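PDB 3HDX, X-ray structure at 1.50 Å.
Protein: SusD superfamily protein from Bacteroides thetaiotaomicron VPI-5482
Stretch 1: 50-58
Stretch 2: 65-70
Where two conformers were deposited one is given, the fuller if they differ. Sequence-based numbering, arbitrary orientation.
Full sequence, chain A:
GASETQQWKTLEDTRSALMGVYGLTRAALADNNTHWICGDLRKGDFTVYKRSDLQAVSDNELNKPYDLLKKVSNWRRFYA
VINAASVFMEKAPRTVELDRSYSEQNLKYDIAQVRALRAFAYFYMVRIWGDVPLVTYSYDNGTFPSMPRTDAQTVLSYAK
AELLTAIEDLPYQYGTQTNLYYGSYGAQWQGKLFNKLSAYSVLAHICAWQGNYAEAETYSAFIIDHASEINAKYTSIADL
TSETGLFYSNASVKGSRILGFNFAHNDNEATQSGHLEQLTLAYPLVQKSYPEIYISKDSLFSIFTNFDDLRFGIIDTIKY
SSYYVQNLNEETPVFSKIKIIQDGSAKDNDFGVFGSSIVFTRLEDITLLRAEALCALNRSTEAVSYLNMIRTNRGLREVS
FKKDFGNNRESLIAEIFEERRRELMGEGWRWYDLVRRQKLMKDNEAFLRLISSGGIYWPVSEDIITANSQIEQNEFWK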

# COMPACT_ATOMS: atom_id res chain seq x y z
N LYS A 50 20.44 10.06 -11.42
CA LYS A 50 20.54 10.98 -12.56
C LYS A 50 19.27 11.54 -13.13
O LYS A 50 19.33 12.59 -13.74
CB LYS A 50 21.36 10.32 -13.71
CG LYS A 50 20.75 9.18 -14.47
CD LYS A 50 21.66 8.73 -15.69
N ARG A 51 18.12 10.86 -12.96
CA ARG A 51 16.91 11.29 -13.66
C ARG A 51 16.26 12.54 -13.09
O ARG A 51 15.83 12.55 -11.94
CB ARG A 51 15.91 10.15 -13.74
CG ARG A 51 16.30 9.09 -14.71
CD ARG A 51 15.38 7.94 -14.78
NE ARG A 51 13.98 8.28 -15.02
CZ ARG A 51 12.98 7.38 -15.09
NH1 ARG A 51 13.21 6.06 -14.99
NH2 ARG A 51 11.73 7.80 -15.27
N SER A 52 16.09 13.57 -13.92
CA SER A 52 15.46 14.81 -13.46
C SER A 52 13.96 14.60 -13.18
O SER A 52 13.41 15.27 -12.31
CB SER A 52 15.68 15.98 -14.44
OG SER A 52 17.06 16.27 -14.61
N ASP A 53 13.31 13.68 -13.90
CA ASP A 53 11.87 13.40 -13.68
C ASP A 53 11.63 12.79 -12.29
O ASP A 53 10.81 13.27 -11.52
CB ASP A 53 11.20 12.62 -14.84
CG ASP A 53 11.80 11.27 -15.13
OD1 ASP A 53 12.81 10.86 -14.52
OD2 ASP A 53 11.24 10.53 -15.97
N LEU A 54 12.44 11.80 -11.95
CA LEU A 54 12.38 11.20 -10.58
C LEU A 54 12.76 12.24 -9.54
O LEU A 54 12.14 12.32 -8.49
CB LEU A 54 13.30 9.98 -10.51
CG LEU A 54 13.01 8.78 -11.41
CD1 LEU A 54 14.03 7.66 -11.20
CD2 LEU A 54 11.59 8.23 -11.19
N GLN A 55 13.74 13.11 -9.85
CA GLN A 55 14.14 14.13 -8.90
C GLN A 55 12.96 15.10 -8.64
O GLN A 55 12.80 15.61 -7.50
CB GLN A 55 15.41 14.89 -9.38
CG GLN A 55 15.94 15.84 -8.33
CD GLN A 55 16.39 15.09 -7.10
OE1 GLN A 55 17.42 14.42 -7.11
NE2 GLN A 55 15.57 15.16 -6.03
N ALA A 56 12.18 15.41 -9.70
CA ALA A 56 11.01 16.30 -9.54
C ALA A 56 9.98 15.69 -8.58
O ALA A 56 9.44 16.38 -7.73
CB ALA A 56 10.39 16.66 -10.88
N VAL A 57 9.75 14.38 -8.69
CA VAL A 57 8.86 13.71 -7.73
C VAL A 57 9.41 13.86 -6.30
O VAL A 57 8.70 14.26 -5.37
CB VAL A 57 8.68 12.22 -8.05
CG1 VAL A 57 7.82 11.53 -6.98
CG2 VAL A 57 8.11 12.03 -9.49
N SER A 58 10.69 13.53 -6.13
CA SER A 58 11.33 13.60 -4.84
C SER A 58 11.23 15.00 -4.21
O SER A 58 10.97 15.14 -3.01
CB SER A 58 12.78 13.13 -4.94
OG SER A 58 13.43 13.20 -3.69
N PRO A 65 7.60 19.90 -16.40
CA PRO A 65 7.18 19.31 -17.69
C PRO A 65 7.83 17.96 -18.05
O PRO A 65 8.61 17.86 -19.03
CB PRO A 65 7.59 20.43 -18.70
CG PRO A 65 8.88 20.93 -18.13
CD PRO A 65 8.60 20.98 -16.61
N TYR A 66 7.53 16.94 -17.24
CA TYR A 66 8.05 15.59 -17.45
C TYR A 66 6.89 14.66 -17.72
O TYR A 66 5.88 14.68 -17.00
CB TYR A 66 8.90 15.10 -16.26
CG TYR A 66 10.12 15.94 -16.03
CD1 TYR A 66 11.18 15.93 -16.95
CD2 TYR A 66 10.21 16.77 -14.92
CE1 TYR A 66 12.29 16.72 -16.73
CE2 TYR A 66 11.34 17.56 -14.69
CZ TYR A 66 12.36 17.54 -15.61
OH TYR A 66 13.47 18.33 -15.38
N ASP A 67 7.03 13.84 -18.75
CA ASP A 67 6.01 12.88 -19.15
C ASP A 67 5.61 11.91 -18.00
O ASP A 67 4.45 11.58 -17.83
CB ASP A 67 6.48 12.08 -20.36
CG ASP A 67 5.34 11.37 -21.10
OD1 ASP A 67 4.28 11.96 -21.30
OD2 ASP A 67 5.57 10.22 -21.54
N LEU A 68 6.59 11.48 -17.20
CA LEU A 68 6.33 10.59 -16.07
C LEU A 68 5.28 11.19 -15.16
O LEU A 68 4.36 10.49 -14.72
CB LEU A 68 7.59 10.33 -15.24
CG LEU A 68 7.40 9.51 -13.94
CD1 LEU A 68 6.84 8.12 -14.26
CD2 LEU A 68 8.77 9.39 -13.20
N LEU A 69 5.47 12.47 -14.84
CA LEU A 69 4.56 13.18 -13.94
C LEU A 69 3.16 13.26 -14.52
O LEU A 69 2.15 13.01 -13.80
CB LEU A 69 5.08 14.58 -13.59
CG LEU A 69 6.38 14.69 -12.79
CD1 LEU A 69 6.82 16.14 -12.64
CD2 LEU A 69 6.30 14.03 -11.49
N LYS A 70 3.07 13.56 -15.82
CA LYS A 70 1.78 13.65 -16.48
C LYS A 70 1.04 12.29 -16.44
O LYS A 70 -0.16 12.22 -16.15
CB LYS A 70 1.96 14.16 -17.92
CG LYS A 70 2.52 15.57 -17.98
CD LYS A 70 2.60 16.09 -19.39
CE LYS A 70 3.22 17.47 -19.34
NZ LYS A 70 4.43 17.41 -18.52
O HOH W 1 9.47 11.74 -17.72

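Two helix beginnings meet here, and no direct hydrogen bond joins them; the contact is built from apolar packing, one aromatic face and a single bridging water. P65 leads into stretch 2 without touching stretch 1.

Y66 is the first residue to engage. It holds the N-cap position of its helix, and its CA-to-CB bond points toward stretch 1; the ring lies against the first turn of the other helix. The backbones are nearest at this point, with 5.8 Å between the CA atoms of D53 and Y66. Here main-chain atoms lie over one face of the ring: D53 CA sits 4.0 Å from the centroid of the Y66 ring, 17° off its normal, a CH-pi contact, and S52 C lies over the same face. Around this CH-pi contact, D53 CB approaches Y66 CB to 3.7 Å, S52 CB comes within 3.4 Å of Y66 OH, and A56 CB packs obliquely at 4.0 Å from Y66 CE2.

D67 points sideways and makes no contact. L68 turns back toward stretch 1 and, with Y66, gives up the most surface to it. Its CD2 reaches L54 CD2 at 3.7 Å and R51 NH2 at 3.9 Å, while its CB lies 3.7 Å from D53 OD2. The charges beside this leucine are paired with each other: R51 NE donates to D53 OD1 and R51 NH2 to D53 OD2, each at 2.9 Å, a two-pronged salt bridge within stretch 1. D53 OD2 also accepts a hydrogen bond from water 1 at 2.8 Å, and that water accepts one from L68 N at 2.9 Å. The water thus links the carboxylate to a backbone amide in the first turn of the stretch 2 helix, where the amide has no preceding helical turn to supply a carbonyl.

L69 leaves its backbone sideways, but the end of its side chain comes nearer. With chi1 m and chi2 t, it places CD2 3.4 Å from V57 CG2, a tight apolar contact, and CD1 4.0 Å from A56 CB. All three residues are buried. K70 is out of reach; its NZ makes a weak hydrogen bond to Y66 O at 3.4 Å.

The rule to read is a graded one: aromatic face on backbone where the chains are nearest, water beside the paired charges, and aliphatic packing in the buried part.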